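PDB 6VC6: 6-phospho-alpha-glucosidase from Merdibacter massiliensis, which probably hydrolyses the glycosidic bond of 6-phospho-alpha-glucosides as a family 4 glycosidase, and binds NAD and a manganese ion beside the sugar phosphate. Local coordinates for residues D96-L101 with R283-I288; D264-Y267 with Y272-S275; L103-Q108 with A419-E424. One frame throughout, in Å; residues are numbered along the deposited sequence.

Interaction 1 (D96-L101 with R283-I288). With G6P (6-O-phosphono-alpha-D-glucopyranose), chain F.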
ATOM      1  N   ASP A  96      -6.398  14.647   7.022  1.00 37.17           N
ATOM      2  CA  ASP A  96      -5.187  14.756   6.215  1.00 41.30           C
ATOM      3  C   ASP A  96      -5.471  15.459   4.893  1.00 39.11           C
ATOM      4  O   ASP A  96      -4.705  16.330   4.464  1.00 37.11           O
ATOM      5  CB  ASP A  96      -4.601  13.367   5.954  1.00 40.14           C
ATOM      6  CG  ASP A  96      -4.113  12.687   7.219  1.00 50.78           C
ATOM      7  OD1 ASP A  96      -3.850  13.389   8.217  1.00 51.65           O
ATOM      8  OD2 ASP A  96      -3.994  11.444   7.210  1.00 49.88           O
ATOM      9  N   GLU A  97      -6.572  15.096   4.236  1.00 38.99           N
ATOM     10  CA  GLU A  97      -6.865  15.644   2.917  1.00 39.49           C
ATOM     11  C   GLU A  97      -7.444  17.051   3.005  1.00 39.03           C
ATOM     12  O   GLU A  97      -7.060  17.928   2.224  1.00 34.65           O
ATOM     13  CB  GLU A  97      -7.824  14.711   2.174  1.00 38.51           C
ATOM     14  CG  GLU A  97      -7.172  13.450   1.621  1.00 35.51           C
ATOM     15  CD  GLU A  97      -8.197  12.377   1.303  1.00 42.92           C
ATOM     16  OE1 GLU A  97      -9.393  12.616   1.564  1.00 43.56           O
ATOM     17  OE2 GLU A  97      -7.817  11.301   0.793  1.00 41.02           O
ATOM     18  N   HIS A  98      -8.357  17.287   3.951  1.00 38.20           N
ATOM     19  CA  HIS A  98      -9.033  18.580   4.025  1.00 40.32           C
ATOM     20  C   HIS A  98      -8.061  19.694   4.394  1.00 38.90           C
ATOM     21  O   HIS A  98      -8.024  20.744   3.741  1.00 39.71           O
ATOM     22  CB  HIS A  98     -10.179  18.517   5.036  1.00 40.05           C
ATOM     23  CG  HIS A  98     -11.472  18.034   4.458  1.00 45.64           C
ATOM     24  ND1 HIS A  98     -12.602  18.821   4.396  1.00 51.77           N
ATOM     25  CD2 HIS A  98     -11.814  16.842   3.912  1.00 41.31           C
ATOM     26  CE1 HIS A  98     -13.584  18.135   3.838  1.00 49.03           C
ATOM     27  NE2 HIS A  98     -13.132  16.931   3.534  1.00 44.44           N
ATOM     28  N   ILE A  99      -7.259  19.477   5.437  1.00 38.31           N
ATOM     29  CA  ILE A  99      -6.406  20.542   5.956  1.00 38.73           C
ATOM     30  C   ILE A  99      -5.330  20.919   4.944  1.00 36.95           C
ATOM     31  O   ILE A  99      -5.005  22.100   4.776  1.00 37.34           O
ATOM     32  CB  ILE A  99      -5.805  20.121   7.309  1.00 40.48           C
ATOM     33  CG1 ILE A  99      -6.922  19.954   8.344  1.00 38.25           C
ATOM     34  CG2 ILE A  99      -4.777  21.136   7.784  1.00 40.31           C
ATOM     35  CD1 ILE A  99      -6.497  19.250   9.613  1.00 41.05           C
ATOM     36  N   SER A 100      -4.767  19.928   4.248  1.00 36.85           N
ATOM     37  CA  SER A 100      -3.773  20.223   3.219  1.00 33.94           C
ATOM     38  C   SER A 100      -4.378  21.056   2.095  1.00 35.77           C
ATOM     39  O   SER A 100      -3.803  22.067   1.674  1.00 32.65           O
ATOM     40  CB  SER A 100      -3.185  18.923   2.668  1.00 34.79           C
ATOM     41  OG  SER A 100      -2.546  18.174   3.688  1.00 37.31           O
ATOM     42  N   LEU A 101      -5.550  20.648   1.603  1.00 38.87           N
ATOM     43  CA  LEU A 101      -6.183  21.370   0.504  1.00 36.03           C
ATOM     44  C   LEU A 101      -6.651  22.751   0.943  1.00 39.67           C
ATOM     45  O   LEU A 101      -6.559  23.716   0.175  1.00 37.44           O
ATOM     46  CB  LEU A 101      -7.349  20.556  -0.055  1.00 38.26           C
ATOM     47  CG  LEU A 101      -6.960  19.289  -0.819  1.00 39.16           C
ATOM     48  CD1 LEU A 101      -8.155  18.362  -0.975  1.00 39.22           C
ATOM     49  CD2 LEU A 101      -6.370  19.644  -2.176  1.00 33.88           C
ATOM     50  N   ARG A 283     -11.332  12.452  -1.298  1.00 45.18           N
ATOM     51  CA  ARG A 283     -11.368  11.023  -1.601  1.00 40.49           C
ATOM     52  C   ARG A 283     -11.790  10.208  -0.385  1.00 40.00           C
ATOM     53  O   ARG A 283     -12.479   9.190  -0.522  1.00 39.47           O
ATOM     54  CB  ARG A 283      -9.999  10.568  -2.110  1.00 46.36           C
ATOM     55  CG  ARG A 283      -9.873   9.070  -2.345  1.00 40.63           C
ATOM     56  CD  ARG A 283     -10.899   8.565  -3.349  1.00 43.28           C
ATOM     57  NE  ARG A 283     -10.849   7.111  -3.486  1.00 43.83           N
ATOM     58  CZ  ARG A 283     -11.756   6.389  -4.135  1.00 47.05           C
ATOM     59  NH1 ARG A 283     -12.792   6.982  -4.710  1.00 44.16           N
ATOM     60  NH2 ARG A 283     -11.627   5.070  -4.206  1.00 35.82           N
ATOM     61  N   ALA A 284     -11.389  10.639   0.814  1.00 39.91           N
ATOM     62  CA  ALA A 284     -11.832   9.960   2.026  1.00 39.93           C
ATOM     63  C   ALA A 284     -13.349  10.003   2.153  1.00 43.54           C
ATOM     64  O   ALA A 284     -13.970   9.038   2.614  1.00 41.08           O
ATOM     65  CB  ALA A 284     -11.173  10.583   3.255  1.00 40.49           C
ATOM     66  N   ASP A 285     -13.964  11.115   1.739  1.00 41.18           N
ATOM     67  CA  ASP A 285     -15.421  11.189   1.721  1.00 43.37           C
ATOM     68  C   ASP A 285     -16.003  10.280   0.644  1.00 42.49           C
ATOM     69  O   ASP A 285     -17.075   9.692   0.833  1.00 40.01           O
ATOM     70  CB  ASP A 285     -15.870  12.634   1.508  1.00 39.85           C
ATOM     71  CG  ASP A 285     -15.399  13.559   2.612  1.00 45.23           C
ATOM     72  OD1 ASP A 285     -15.684  13.271   3.794  1.00 41.69           O
ATOM     73  OD2 ASP A 285     -14.742  14.575   2.298  1.00 42.00           O
ATOM     74  N   GLU A 286     -15.313  10.158  -0.495  1.00 40.16           N
ATOM     75  CA  GLU A 286     -15.761   9.241  -1.540  1.00 42.37           C
ATOM     76  C   GLU A 286     -15.745   7.800  -1.047  1.00 42.49           C
ATOM     77  O   GLU A 286     -16.663   7.025  -1.339  1.00 42.85           O
ATOM     78  CB  GLU A 286     -14.881   9.375  -2.782  1.00 48.54           C
ATOM     79  CG  GLU A 286     -14.776  10.774  -3.354  1.00 49.38           C
ATOM     80  CD  GLU A 286     -13.737  10.859  -4.455  1.00 53.43           C
ATOM     81  OE1 GLU A 286     -13.125  11.936  -4.616  1.00 52.74           O
ATOM     82  OE2 GLU A 286     -13.527   9.846  -5.155  1.00 46.38           O
ATOM     83  N   VAL A 287     -14.702   7.424  -0.303  1.00 43.50           N
ATOM     84  CA  VAL A 287     -14.624   6.075   0.244  1.00 43.30           C
ATOM     85  C   VAL A 287     -15.699   5.866   1.299  1.00 41.07           C
ATOM     86  O   VAL A 287     -16.349   4.814   1.339  1.00 40.24           O
ATOM     87  CB  VAL A 287     -13.220   5.804   0.809  1.00 40.86           C
ATOM     88  CG1 VAL A 287     -13.186   4.461   1.526  1.00 37.98           C
ATOM     89  CG2 VAL A 287     -12.183   5.850  -0.302  1.00 41.73           C
ATOM     90  N   ILE A 288     -15.901   6.855   2.172  1.00 40.46           N
ATOM     91  CA  ILE A 288     -16.954   6.726   3.170  1.00 44.10           C
ATOM     92  C   ILE A 288     -18.309   6.577   2.494  1.00 42.97           C
ATOM     93  O   ILE A 288     -19.107   5.718   2.872  1.00 43.40           O
ATOM     94  CB  ILE A 288     -16.923   7.910   4.152  1.00 46.29           C
ATOM     95  CG1 ILE A 288     -15.672   7.828   5.029  1.00 47.35           C
ATOM     96  CG2 ILE A 288     -18.160   7.891   5.040  1.00 46.19           C
ATOM     97  CD1 ILE A 288     -15.472   9.029   5.933  1.00 41.55           C
TER
HETATM   98  C1  G6P F 502      -3.687   2.566  -4.659  1.00 41.07           C
HETATM   99  C2  G6P F 502      -2.502   2.239  -3.738  1.00 40.99           C
HETATM  100  C3  G6P F 502      -2.865   2.107  -2.269  1.00 37.01           C
HETATM  101  C4  G6P F 502      -3.851   3.193  -1.908  1.00 44.51           C
HETATM  102  C5  G6P F 502      -5.145   2.888  -2.637  1.00 39.51           C
HETATM  103  C6  G6P F 502      -6.140   4.016  -2.399  1.00 40.70           C
HETATM  104  O1  G6P F 502      -3.784   1.567  -5.682  1.00 46.74           O
HETATM  105  O2  G6P F 502      -1.884   1.023  -4.178  1.00 42.25           O
HETATM  106  O3  G6P F 502      -1.697   2.213  -1.449  1.00 41.11           O
HETATM  107  O4  G6P F 502      -4.072   3.184  -0.495  1.00 36.86           O
HETATM  108  O5  G6P F 502      -4.981   2.766  -4.055  1.00 43.75           O
HETATM  109  O6  G6P F 502      -7.459   3.504  -2.549  1.00 48.85           O
HETATM  110  P   G6P F 502      -8.728   4.363  -2.064  1.00 39.36           P
HETATM  111  O1P G6P F 502      -8.812   4.040  -0.591  1.00 38.52           O
HETATM  112  O2P G6P F 502      -8.357   5.795  -2.370  1.00 37.92           O
HETATM  113  O3P G6P F 502      -9.865   3.836  -2.906  1.00 38.09           O
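The sugar-phosphate pocket is backed here by two roughly antiparallel helices (axes of segments 96-101 and 283-288 at 151°, closest approach 10.4 Å), where E97 and H98 of helix 89-102 meet the first turn of helix 283-289. E97 lies beside R283, its carboxylate aimed at backbone rather than at the guanidinium: OE1 takes the amide of A284 N at 2.9 Å through its syn lone pair, and also bonds T282. An acidic group at this helix start is consistent with a favourable match to its dipole. One residue on, H98 NE2 gives an almost linear bond (176°) to D285 OD2 at 3.1 Å, with the oxygen in the ring plane, again on its syn side. D285 is shared with R94, and E97 OE2 pairs with R93, which itself hydrogen-bonds the bound G6P. On the ligand side, R283 carries CG anti to its backbone N (chi1 175°), which turns the chain off the helix contact and toward the ligand. Its NE and NH2 form a two-point grip, R283 NE to O2P of G6P at 3.0 Å and R283 NH2 to O3P of G6P at 2.5 Å, both nearly straight, though the second is so short that its length is doubtful. NH1 faces the acids instead, bridging to E286 OE2 at 3.0 Å and to D238. A leucine in place of R283 would probably leave O2P and O3P without these donors and E286 without its cationic mate. Carboxylates thus bond the turn carrying R283, consistent with holding it in place, while E97 probably steadies R93, a second G6P-binding arginine.

Interaction 2 (D264-Y267 with Y272-S275)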
ATOM      1  N   ASP A 264       2.997   9.065  -9.882  1.00 30.07           N
ATOM      2  CA  ASP A 264       3.951  10.052 -10.377  1.00 36.78           C
ATOM      3  C   ASP A 264       3.277  11.357 -10.773  1.00 37.32           C
ATOM      4  O   ASP A 264       3.945  12.396 -10.823  1.00 30.78           O
ATOM      5  CB  ASP A 264       4.720   9.501 -11.579  1.00 32.63           C
ATOM      6  CG  ASP A 264       5.527   8.265 -11.244  1.00 37.43           C
ATOM      7  OD1 ASP A 264       5.431   7.774 -10.099  1.00 35.97           O
ATOM      8  OD2 ASP A 264       6.259   7.784 -12.133  1.00 35.59           O
ATOM      9  N   GLY A 265       1.973  11.326 -11.060  1.00 32.12           N
ATOM     10  CA  GLY A 265       1.294  12.528 -11.516  1.00 33.54           C
ATOM     11  C   GLY A 265       1.295  13.636 -10.481  1.00 33.96           C
ATOM     12  O   GLY A 265       1.364  14.819 -10.826  1.00 36.96           O
ATOM     13  N   TYR A 266       1.217  13.270  -9.200  1.00 34.87           N
ATOM     14  CA  TYR A 266       1.258  14.277  -8.144  1.00 33.14           C
ATOM     15  C   TYR A 266       2.595  15.005  -8.128  1.00 37.70           C
ATOM     16  O   TYR A 266       2.642  16.235  -7.998  1.00 34.72           O
ATOM     17  CB  TYR A 266       0.993  13.629  -6.784  1.00 34.51           C
ATOM     18  CG  TYR A 266      -0.362  12.969  -6.653  1.00 36.00           C
ATOM     19  CD1 TYR A 266      -1.528  13.722  -6.677  1.00 38.95           C
ATOM     20  CD2 TYR A 266      -0.472  11.593  -6.493  1.00 32.61           C
ATOM     21  CE1 TYR A 266      -2.767  13.123  -6.552  1.00 36.12           C
ATOM     22  CE2 TYR A 266      -1.707  10.986  -6.367  1.00 36.86           C
ATOM     23  CZ  TYR A 266      -2.851  11.755  -6.397  1.00 40.33           C
ATOM     24  OH  TYR A 266      -4.082  11.154  -6.272  1.00 42.26           O
ATOM     25  N   TYR A 267       3.695  14.264  -8.269  1.00 32.02           N
ATOM     26  CA  TYR A 267       5.019  14.856  -8.125  1.00 36.76           C
ATOM     27  C   TYR A 267       5.458  15.612  -9.372  1.00 34.26           C
ATOM     28  O   TYR A 267       6.259  16.547  -9.271  1.00 37.03           O
ATOM     29  CB  TYR A 267       6.037  13.770  -7.779  1.00 35.41           C
ATOM     30  CG  TYR A 267       5.766  13.105  -6.450  1.00 34.58           C
ATOM     31  CD1 TYR A 267       6.166  13.700  -5.261  1.00 33.97           C
ATOM     32  CD2 TYR A 267       5.100  11.888  -6.383  1.00 33.50           C
ATOM     33  CE1 TYR A 267       5.916  13.100  -4.043  1.00 36.20           C
ATOM     34  CE2 TYR A 267       4.845  11.279  -5.168  1.00 36.18           C
ATOM     35  CZ  TYR A 267       5.255  11.890  -4.001  1.00 38.92           C
ATOM     36  OH  TYR A 267       5.005  11.291  -2.788  1.00 39.87           O
ATOM     37  N   TYR A 272      -1.519  21.075 -11.582  1.00 36.50           N
ATOM     38  CA  TYR A 272      -2.717  20.524 -12.210  1.00 41.27           C
ATOM     39  C   TYR A 272      -3.499  19.646 -11.241  1.00 46.08           C
ATOM     40  O   TYR A 272      -4.731  19.733 -11.176  1.00 42.30           O
ATOM     41  CB  TYR A 272      -2.335  19.734 -13.464  1.00 43.79           C
ATOM     42  CG  TYR A 272      -3.511  19.141 -14.209  1.00 47.84           C
ATOM     43  CD1 TYR A 272      -4.008  17.886 -13.879  1.00 47.26           C
ATOM     44  CD2 TYR A 272      -4.120  19.834 -15.247  1.00 47.34           C
ATOM     45  CE1 TYR A 272      -5.082  17.342 -14.556  1.00 51.52           C
ATOM     46  CE2 TYR A 272      -5.194  19.295 -15.933  1.00 46.34           C
ATOM     47  CZ  TYR A 272      -5.671  18.050 -15.582  1.00 49.86           C
ATOM     48  OH  TYR A 272      -6.739  17.507 -16.258  1.00 64.23           O
ATOM     49  N   LYS A 273      -2.804  18.791 -10.487  1.00 36.25           N
ATOM     50  CA  LYS A 273      -3.496  17.890  -9.570  1.00 42.43           C
ATOM     51  C   LYS A 273      -4.203  18.661  -8.462  1.00 41.85           C
ATOM     52  O   LYS A 273      -5.338  18.332  -8.099  1.00 41.47           O
ATOM     53  CB  LYS A 273      -2.512  16.879  -8.983  1.00 36.75           C
ATOM     54  CG  LYS A 273      -1.964  15.884  -9.997  1.00 36.90           C
ATOM     55  CD  LYS A 273      -3.006  14.850 -10.389  1.00 42.32           C
ATOM     56  CE  LYS A 273      -2.427  13.830 -11.359  1.00 40.49           C
ATOM     57  NZ  LYS A 273      -3.300  12.631 -11.497  1.00 40.10           N
ATOM     58  N   PHE A 274      -3.553  19.691  -7.917  1.00 35.85           N
ATOM     59  CA  PHE A 274      -4.186  20.485  -6.868  1.00 42.71           C
ATOM     60  C   PHE A 274      -5.390  21.251  -7.402  1.00 43.33           C
ATOM     61  O   PHE A 274      -6.406  21.383  -6.709  1.00 39.12           O
ATOM     62  CB  PHE A 274      -3.173  21.450  -6.251  1.00 36.63           C
ATOM     63  CG  PHE A 274      -3.792  22.499  -5.369  1.00 40.51           C
ATOM     64  CD1 PHE A 274      -4.125  22.209  -4.057  1.00 35.10           C
ATOM     65  CD2 PHE A 274      -4.039  23.776  -5.851  1.00 38.77           C
ATOM     66  CE1 PHE A 274      -4.697  23.169  -3.242  1.00 43.17           C
ATOM     67  CE2 PHE A 274      -4.611  24.740  -5.042  1.00 39.23           C
ATOM     68  CZ  PHE A 274      -4.939  24.436  -3.735  1.00 36.93           C
ATOM     69  N   SER A 275      -5.297  21.759  -8.633  1.00 38.43           N
ATOM     70  CA  SER A 275      -6.338  22.591  -9.224  1.00 49.53           C
ATOM     71  C   SER A 275      -7.654  21.848  -9.413  1.00 50.32           C
ATOM     72  O   SER A 275      -8.702  22.492  -9.526  1.00 51.54           O
ATOM     73  CB  SER A 275      -5.864  23.147 -10.567  1.00 45.37           C
ATOM     74  OG  SER A 275      -5.689  22.108 -11.513  1.00 60.56           O
TER
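K273 lays its aliphatic chain against the backbone of G265 and the ring of Y266, and these two residues make up its whole partnership with segment 264-267. The tight part lies over G265. K273 CG sits 3.6 Å from G265 O, and further along the chain K273 CE comes to 3.8 Å from G265 C. This approach depends on a bare alpha carbon, since a CB modelled on G265 would point at the lysine and fall only 2.9 Å from K273 CE, a clash. The lysine gets there by a bend: CG stands beside its backbone N, chi2 turns again (-73°), and from there the chain runs extended along the glycine. Y266 meets the same side chain at about a right angle. Y266 CD1 touches K273 CG at 4.0 Å and K273 CB at a like distance, plain van der Waals contact on an oblique approach. The backbones are close as well, with Y266 CA and K273 CA 6.1 Å apart. The loose part is the polar end. K273 NZ stands 5.3 Å from the centroid of the Y266 ring, 18° off its normal, too long for more than a weak cation-pi attraction, and no hydrogen bond crosses the contact. The same lysine also has a cation-pi partner in F247. Toward solvent, Y272 and S275 are exposed and take no part across the contact; S275 OG closes back on Y272 O at 2.6 Å within its own helix. The contact thus joins two short successive helices, 264-268 and 270-275, across the brief link between them. Around it, Y267 stacks on Y201 of strand 201-209, Y266 rests on Q108, and F274 packs on I106 in the loop between helices 89-102 and 113-136.

Interaction 3 (L103-Q108 with A419-E424)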
ATOM      1  N   LEU A 103      -5.168  24.605   2.919  1.00 43.57           N
ATOM      2  CA  LEU A 103      -3.977  25.427   3.086  1.00 39.29           C
ATOM      3  C   LEU A 103      -3.160  25.547   1.805  1.00 34.08           C
ATOM      4  O   LEU A 103      -2.022  26.025   1.851  1.00 37.01           O
ATOM      5  CB  LEU A 103      -3.112  24.872   4.219  1.00 41.64           C
ATOM      6  CG  LEU A 103      -3.693  25.063   5.622  1.00 41.14           C
ATOM      7  CD1 LEU A 103      -2.866  24.321   6.660  1.00 37.56           C
ATOM      8  CD2 LEU A 103      -3.794  26.544   5.966  1.00 42.89           C
ATOM      9  N   GLY A 104      -3.704  25.119   0.669  1.00 34.80           N
ATOM     10  CA  GLY A 104      -3.079  25.375  -0.612  1.00 34.81           C
ATOM     11  C   GLY A 104      -2.097  24.335  -1.101  1.00 36.88           C
ATOM     12  O   GLY A 104      -1.240  24.663  -1.930  1.00 35.04           O
ATOM     13  N   ARG A 105      -2.187  23.096  -0.625  1.00 34.62           N
ATOM     14  CA  ARG A 105      -1.329  22.023  -1.109  1.00 34.61           C
ATOM     15  C   ARG A 105      -2.173  20.778  -1.342  1.00 36.96           C
ATOM     16  O   ARG A 105      -3.308  20.675  -0.872  1.00 36.94           O
ATOM     17  CB  ARG A 105      -0.184  21.720  -0.133  1.00 35.72           C
ATOM     18  CG  ARG A 105       0.861  22.824  -0.030  1.00 34.16           C
ATOM     19  CD  ARG A 105       1.544  23.076  -1.367  1.00 35.17           C
ATOM     20  NE  ARG A 105       2.670  23.999  -1.239  1.00 33.52           N
ATOM     21  CZ  ARG A 105       2.571  25.320  -1.351  1.00 42.91           C
ATOM     22  NH1 ARG A 105       1.393  25.881  -1.595  1.00 35.84           N
ATOM     23  NH2 ARG A 105       3.648  26.082  -1.219  1.00 39.10           N
ATOM     24  N   ILE A 106      -1.598  19.828  -2.084  1.00 37.74           N
ATOM     25  CA  ILE A 106      -2.312  18.598  -2.405  1.00 36.57           C
ATOM     26  C   ILE A 106      -2.619  17.835  -1.127  1.00 34.97           C
ATOM     27  O   ILE A 106      -1.757  17.672  -0.254  1.00 31.50           O
ATOM     28  CB  ILE A 106      -1.491  17.742  -3.383  1.00 40.77           C
ATOM     29  CG1 ILE A 106      -1.415  18.414  -4.755  1.00 43.26           C
ATOM     30  CG2 ILE A 106      -2.085  16.344  -3.507  1.00 34.92           C
ATOM     31  CD1 ILE A 106      -0.550  17.669  -5.750  1.00 44.16           C
ATOM     32  N   GLY A 107      -3.863  17.376  -1.003  1.00 35.46           N
ATOM     33  CA  GLY A 107      -4.250  16.502   0.085  1.00 35.84           C
ATOM     34  C   GLY A 107      -4.490  15.091  -0.411  1.00 36.57           C
ATOM     35  O   GLY A 107      -5.413  14.853  -1.195  1.00 37.09           O
ATOM     36  N   GLN A 108      -3.664  14.146   0.031  1.00 38.05           N
ATOM     37  CA  GLN A 108      -3.733  12.786  -0.478  1.00 34.57           C
ATOM     38  C   GLN A 108      -3.377  11.811   0.635  1.00 37.24           C
ATOM     39  O   GLN A 108      -2.743  12.175   1.629  1.00 38.04           O
ATOM     40  CB  GLN A 108      -2.811  12.599  -1.688  1.00 36.35           C
ATOM     41  CG  GLN A 108      -3.317  11.598  -2.712  1.00 38.55           C
ATOM     42  CD  GLN A 108      -2.822  10.194  -2.436  1.00 39.96           C
ATOM     43  OE1 GLN A 108      -1.776  10.005  -1.815  1.00 38.11           O
ATOM     44  NE2 GLN A 108      -3.575   9.199  -2.891  1.00 41.52           N
ATOM     45  N   ALA A 419       9.189  26.454   3.151  1.00 32.76           N
ATOM     46  CA  ALA A 419       9.414  26.328   4.590  1.00 38.47           C
ATOM     47  C   ALA A 419       8.308  27.003   5.394  1.00 40.38           C
ATOM     48  O   ALA A 419       7.911  26.500   6.451  1.00 35.29           O
ATOM     49  CB  ALA A 419      10.778  26.908   4.961  1.00 34.63           C
ATOM     50  N   LYS A 420       7.806  28.145   4.921  1.00 35.39           N
ATOM     51  CA  LYS A 420       6.727  28.819   5.639  1.00 41.13           C
ATOM     52  C   LYS A 420       5.421  28.045   5.520  1.00 35.33           C
ATOM     53  O   LYS A 420       4.672  27.928   6.497  1.00 33.41           O
ATOM     54  CB  LYS A 420       6.562  30.248   5.123  1.00 35.11           C
ATOM     55  CG  LYS A 420       7.614  31.212   5.650  1.00 35.53           C
ATOM     56  CD  LYS A 420       7.480  32.585   5.010  1.00 48.10           C
ATOM     57  CE  LYS A 420       8.540  33.542   5.535  1.00 41.08           C
ATOM     58  NZ  LYS A 420       8.417  33.764   7.003  1.00 44.28           N
ATOM     59  N   LYS A 421       5.129  27.511   4.331  1.00 35.81           N
ATOM     60  CA  LYS A 421       3.972  26.637   4.184  1.00 35.90           C
ATOM     61  C   LYS A 421       4.146  25.352   4.982  1.00 37.01           C
ATOM     62  O   LYS A 421       3.167  24.808   5.507  1.00 39.03           O
ATOM     63  CB  LYS A 421       3.736  26.322   2.706  1.00 34.29           C
ATOM     64  CG  LYS A 421       2.543  25.415   2.440  1.00 31.88           C
ATOM     65  CD  LYS A 421       1.242  26.074   2.871  1.00 38.78           C
ATOM     66  CE  LYS A 421       0.981  27.349   2.085  1.00 35.67           C
ATOM     67  NZ  LYS A 421      -0.282  28.009   2.518  1.00 37.30           N
ATOM     68  N   ALA A 422       5.382  24.860   5.092  1.00 32.20           N
ATOM     69  CA  ALA A 422       5.638  23.654   5.872  1.00 38.40           C
ATOM     70  C   ALA A 422       5.299  23.868   7.342  1.00 37.41           C
ATOM     71  O   ALA A 422       4.626  23.038   7.963  1.00 32.93           O
ATOM     72  CB  ALA A 422       7.097  23.224   5.713  1.00 35.97           C
ATOM     73  N   ARG A 423       5.760  24.982   7.916  1.00 37.54           N
ATOM     74  CA  ARG A 423       5.463  25.265   9.317  1.00 36.51           C
ATOM     75  C   ARG A 423       3.970  25.483   9.532  1.00 36.79           C
ATOM     76  O   ARG A 423       3.414  25.049  10.549  1.00 35.47           O
ATOM     77  CB  ARG A 423       6.256  26.484   9.787  1.00 39.00           C
ATOM     78  CG  ARG A 423       6.013  26.852  11.243  1.00 40.23           C
ATOM     79  CD  ARG A 423       6.723  28.142  11.624  1.00 39.02           C
ATOM     80  NE  ARG A 423       8.177  28.000  11.609  1.00 38.04           N
ATOM     81  CZ  ARG A 423       8.887  27.469  12.601  1.00 36.62           C
ATOM     82  NH1 ARG A 423       8.278  27.022  13.691  1.00 40.88           N
ATOM     83  NH2 ARG A 423      10.206  27.383  12.502  1.00 41.19           N
ATOM     84  N   GLU A 424       3.306  26.151   8.586  1.00 38.19           N
ATOM     85  CA  GLU A 424       1.871  26.387   8.706  1.00 38.02           C
ATOM     86  C   GLU A 424       1.098  25.073   8.721  1.00 39.74           C
ATOM     87  O   GLU A 424       0.221  24.864   9.568  1.00 35.70           O
ATOM     88  CB  GLU A 424       1.395  27.283   7.561  1.00 38.88           C
ATOM     89  CG  GLU A 424      -0.093  27.590   7.576  1.00 47.23           C
ATOM     90  CD  GLU A 424      -0.511  28.489   6.426  1.00 53.56           C
ATOM     91  OE1 GLU A 424       0.206  28.520   5.404  1.00 47.70           O
ATOM     92  OE2 GLU A 424      -1.553  29.166   6.546  1.00 59.49           O
TER
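The guanidinium of R105 has K421 CG over the centre of one face, 3.7 Å above its plane, and a hydrogen bond at its edge, where R105 NH1 reaches G104 O at 2.9 Å, the oxygen only 1° out of the guanidinium plane, although the donor lies above the plane of that carbonyl. R105 NE also bonds I416 O, which probably restrains the flat group from turning while K421 lies across it. The other flat group is the E424 carboxylate, which K421 NZ meets from above at 3.0 Å from E424 OE1 in a salt bridge. Beside it, E424 OE2 lies 3.5 Å from L103 CD2, a leucine methyl against an acid oxygen. The lysine side chain is what ties these pieces together. CG, anti to the backbone N, lies over the arginine, and bends at chi2 (63°) and chi3 (62°) then bring K421 NZ round to L103 O at 2.7 Å, a short bond whose donor is tilted from the carbonyl plane. The ammonium is therefore gripped from two directions, by a carbonyl of the chain and by an acid of its own helix. That would probably offset the nearness of the like-charged R105, whose NH1 lies 4.9 Å from K421 NZ. L103 and R105 also touch I425, one residue beyond E424. L103 is the first residue to leave helical angles after helix 89-102, and G104, at positive phi, is the C-prime residue of a Schellman motif, closed by R105 N to S100 O and G104 N to L101 O. A lysine of helix 419-432 thus docks onto a Schellman helix C-terminus.

Interactions 1 and 3 share one element, helix 89-102: interaction 1 uses buried residues E97 and H98 of its C-terminal half, interaction 3 the turn where it ends, and S100 O to R105 N (3.0 Å) joins them directly. Interaction 1 is buried and built of directional polar bonds leading to the ligand. Interaction 3 lies at the surface and works through a lysine, an arginine and an exposed acid. Interaction 2 falls between them in burial and is almost purely van der Waals. It still meets both neighbours through F274, whose ring packs on L101 and on the G104-R105 backbone. Along the chain it is nested inside the loops closed by the other two, whose segments alternate.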